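Local coordinates for phosphoprotein (Spring viremia of carp virus, PDB 7C5Z), which probably acts as polymerase cofactor and nucleoprotein chaperone in viral RNA replication, and dimerises through its central domain, at the interface of chains A and B. Coordinates in Å, arbitrary orientation; residue numbers count along the deposited sequence, not the author numbering. Chains: chain A/B, Phosphoprotein.

The interface of chains A and B. Residues chain A 46-47, 50-51; chain B 18, 47, 51, 76.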
ATOM      1  N   LEU A  46      -7.228   7.110   2.934  1.00 19.14           N
ATOM      2  CA  LEU A  46      -5.795   7.370   2.834  1.00 17.95           C
ATOM      3  C   LEU A  46      -5.066   6.147   2.303  1.00 20.72           C
ATOM      4  O   LEU A  46      -4.236   6.252   1.390  1.00 19.19           O
ATOM      5  CB  LEU A  46      -5.230   7.778   4.197  1.00 18.72           C
ATOM      6  CG  LEU A  46      -3.711   7.916   4.264  1.00 17.57           C
ATOM      7  CD1 LEU A  46      -3.202   9.001   3.323  1.00 25.29           C
ATOM      8  CD2 LEU A  46      -3.279   8.225   5.703  1.00 23.80           C
ATOM      9  N   ILE A  47      -5.391   4.975   2.838  1.00 17.75           N
ATOM     10  CA  ILE A  47      -4.747   3.746   2.380  1.00 20.99           C
ATOM     11  C   ILE A  47      -5.028   3.511   0.902  1.00 20.58           C
ATOM     12  O   ILE A  47      -4.127   3.138   0.139  1.00 18.33           O
ATOM     13  CB  ILE A  47      -5.200   2.564   3.255  1.00 19.08           C
ATOM     14  CG1 ILE A  47      -4.582   2.690   4.648  1.00 22.13           C
ATOM     15  CG2 ILE A  47      -4.825   1.219   2.610  1.00 21.06           C
ATOM     16  CD1 ILE A  47      -5.189   1.727   5.668  1.00 25.27           C
HETATM   17  N   MSE A  50      -2.823   5.889  -1.086  1.00 20.42           N
HETATM   18  CA  MSE A  50      -1.428   5.465  -1.047  1.00 20.64           C
HETATM   19  C   MSE A  50      -1.224   4.242  -1.948  1.00 21.30           C
HETATM   20  O   MSE A  50      -0.250   4.179  -2.697  1.00 18.76           O
HETATM   21  CB  MSE A  50      -1.000   5.170   0.382  1.00 23.08           C
HETATM   22  CG  MSE A  50      -0.992   6.421   1.245  1.00 27.46           C
HETATM   23 SE   MSE A  50      -0.196   6.089   2.998  1.00 62.10          SE
HETATM   24  CE  MSE A  50       1.335   5.015   2.407  1.00 48.92           C
HETATM   25  N   MSE A  51      -2.143   3.283  -1.881  1.00 19.61           N
HETATM   26  CA  MSE A  51      -2.046   2.117  -2.762  1.00 20.34           C
HETATM   27  C   MSE A  51      -2.113   2.544  -4.221  1.00 20.82           C
HETATM   28  O   MSE A  51      -1.319   2.075  -5.045  1.00 20.27           O
HETATM   29  CB  MSE A  51      -3.143   1.100  -2.438  1.00 21.69           C
HETATM   30  CG  MSE A  51      -2.948   0.472  -1.087  1.00 19.35           C
HETATM   31 SE   MSE A  51      -4.402  -0.750  -0.607  1.00 48.29          SE
HETATM   32  CE  MSE A  51      -4.324  -1.847  -2.164  1.00 27.92           C
TER
ATOM     33  N   VAL B  18      -1.816  12.745  -1.260  1.00 26.16           N
ATOM     34  CA  VAL B  18      -0.678  11.866  -1.042  1.00 26.04           C
ATOM     35  C   VAL B  18       0.341  12.186  -2.125  1.00 32.32           C
ATOM     36  O   VAL B  18      -0.002  12.237  -3.314  1.00 31.28           O
ATOM     37  CB  VAL B  18      -1.097  10.385  -1.091  1.00 28.66           C
ATOM     38  CG1 VAL B  18       0.111   9.477  -1.047  1.00 30.52           C
ATOM     39  CG2 VAL B  18      -2.048  10.076   0.050  1.00 29.03           C
ATOM     40  N   ILE B  47      -1.236   0.810   7.965  1.00 19.36           N
ATOM     41  CA  ILE B  47      -0.710   1.300   6.691  1.00 21.25           C
ATOM     42  C   ILE B  47       0.532   0.514   6.298  1.00 21.62           C
ATOM     43  O   ILE B  47       0.689   0.094   5.143  1.00 20.35           O
ATOM     44  CB  ILE B  47      -0.408   2.804   6.780  1.00 21.36           C
ATOM     45  CG1 ILE B  47      -1.708   3.609   6.808  1.00 25.53           C
ATOM     46  CG2 ILE B  47       0.483   3.241   5.612  1.00 24.54           C
ATOM     47  CD1 ILE B  47      -1.539   5.025   7.328  1.00 27.40           C
HETATM   48  N   MSE B  51       0.804  -1.954   2.991  1.00 19.86           N
HETATM   49  CA  MSE B  51       1.798  -1.734   1.938  1.00 22.60           C
HETATM   50  C   MSE B  51       2.756  -2.900   1.811  1.00 19.02           C
HETATM   51  O   MSE B  51       3.089  -3.293   0.681  1.00 19.54           O
HETATM   52  CB  MSE B  51       2.602  -0.442   2.150  1.00 23.87           C
HETATM   53  CG  MSE B  51       1.779   0.808   2.287  1.00 24.67           C
HETATM   54 SE   MSE B  51       0.826   1.231   0.626  1.00 48.71          SE
HETATM   55  CE  MSE B  51      -0.876   1.604   1.460  1.00 42.78           C
ATOM     56  N   LEU B  76       7.549   6.193   5.183  1.00 20.64           N
ATOM     57  CA  LEU B  76       7.777   4.857   4.655  1.00 22.66           C
ATOM     58  C   LEU B  76       8.474   4.996   3.314  1.00 22.18           C
ATOM     59  O   LEU B  76       8.228   5.957   2.573  1.00 22.11           O
ATOM     60  CB  LEU B  76       6.466   4.075   4.444  1.00 27.00           C
ATOM     61  CG  LEU B  76       5.534   3.756   5.610  1.00 36.61           C
ATOM     62  CD1 LEU B  76       4.207   3.266   5.059  1.00 31.15           C
ATOM     63  CD2 LEU B  76       6.156   2.711   6.501  1.00 38.60           C
TER
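B:Met51 reaches across to A:Met51 and A:Met50 with its terminal methyl, part of the packing of one helix 41-62 against its copy. All three residues are selenomethionines. The chain of B:Met51 turns sharply at chi2 (-66°) and bends again at chi3, which brings CE over the partner helix, 3.5 Å from CG of A:Met51. That pair is somewhat tighter than ordinary van der Waals contact. The same methyl lies 3.7 Å from CB of A:Met50, so it sits against the stems of two successive residues, close to the helix backbone.

One turn earlier the two isoleucines at position 47 face each other. Their CG1 methylenes meet at 3.7 Å, the two chains running at a slant to one another. In each, CG1 lies anti to the carbonyl carbon (chi1 about -70°), which turns this branch toward the twin residue.

A:Met50 works differently from B:Met51: it runs extended through chi2 (-172°) and bends at chi3, where CE comes 3.8 Å from CG2 of B:Ile47. Its selenium lies 3.9 Å from that same branch methyl, and the two side chains lie roughly perpendicular. Beyond the tip, the strand 76-81 begins with B:Leu76, a peripheral neighbour whose CD1 is 4.3 Å from A:Met50 CE.

A loop residue, B:Val18, packs against the flank of helix 41-62 of chain A. Its CG2 rests on CD1 of A:Leu46 at 3.6 Å, while both its methyls border CG of A:Met50. The other branch of A:Leu46, CD2, points toward CD1 of B:Ile47, so this leucine spans the loop and the helix of the partner.

The patch thus joins helix to helix and helix to loop by apolar packing and, repeated by the two-fold, helps hold together the dimer of the phosphoprotein central domain.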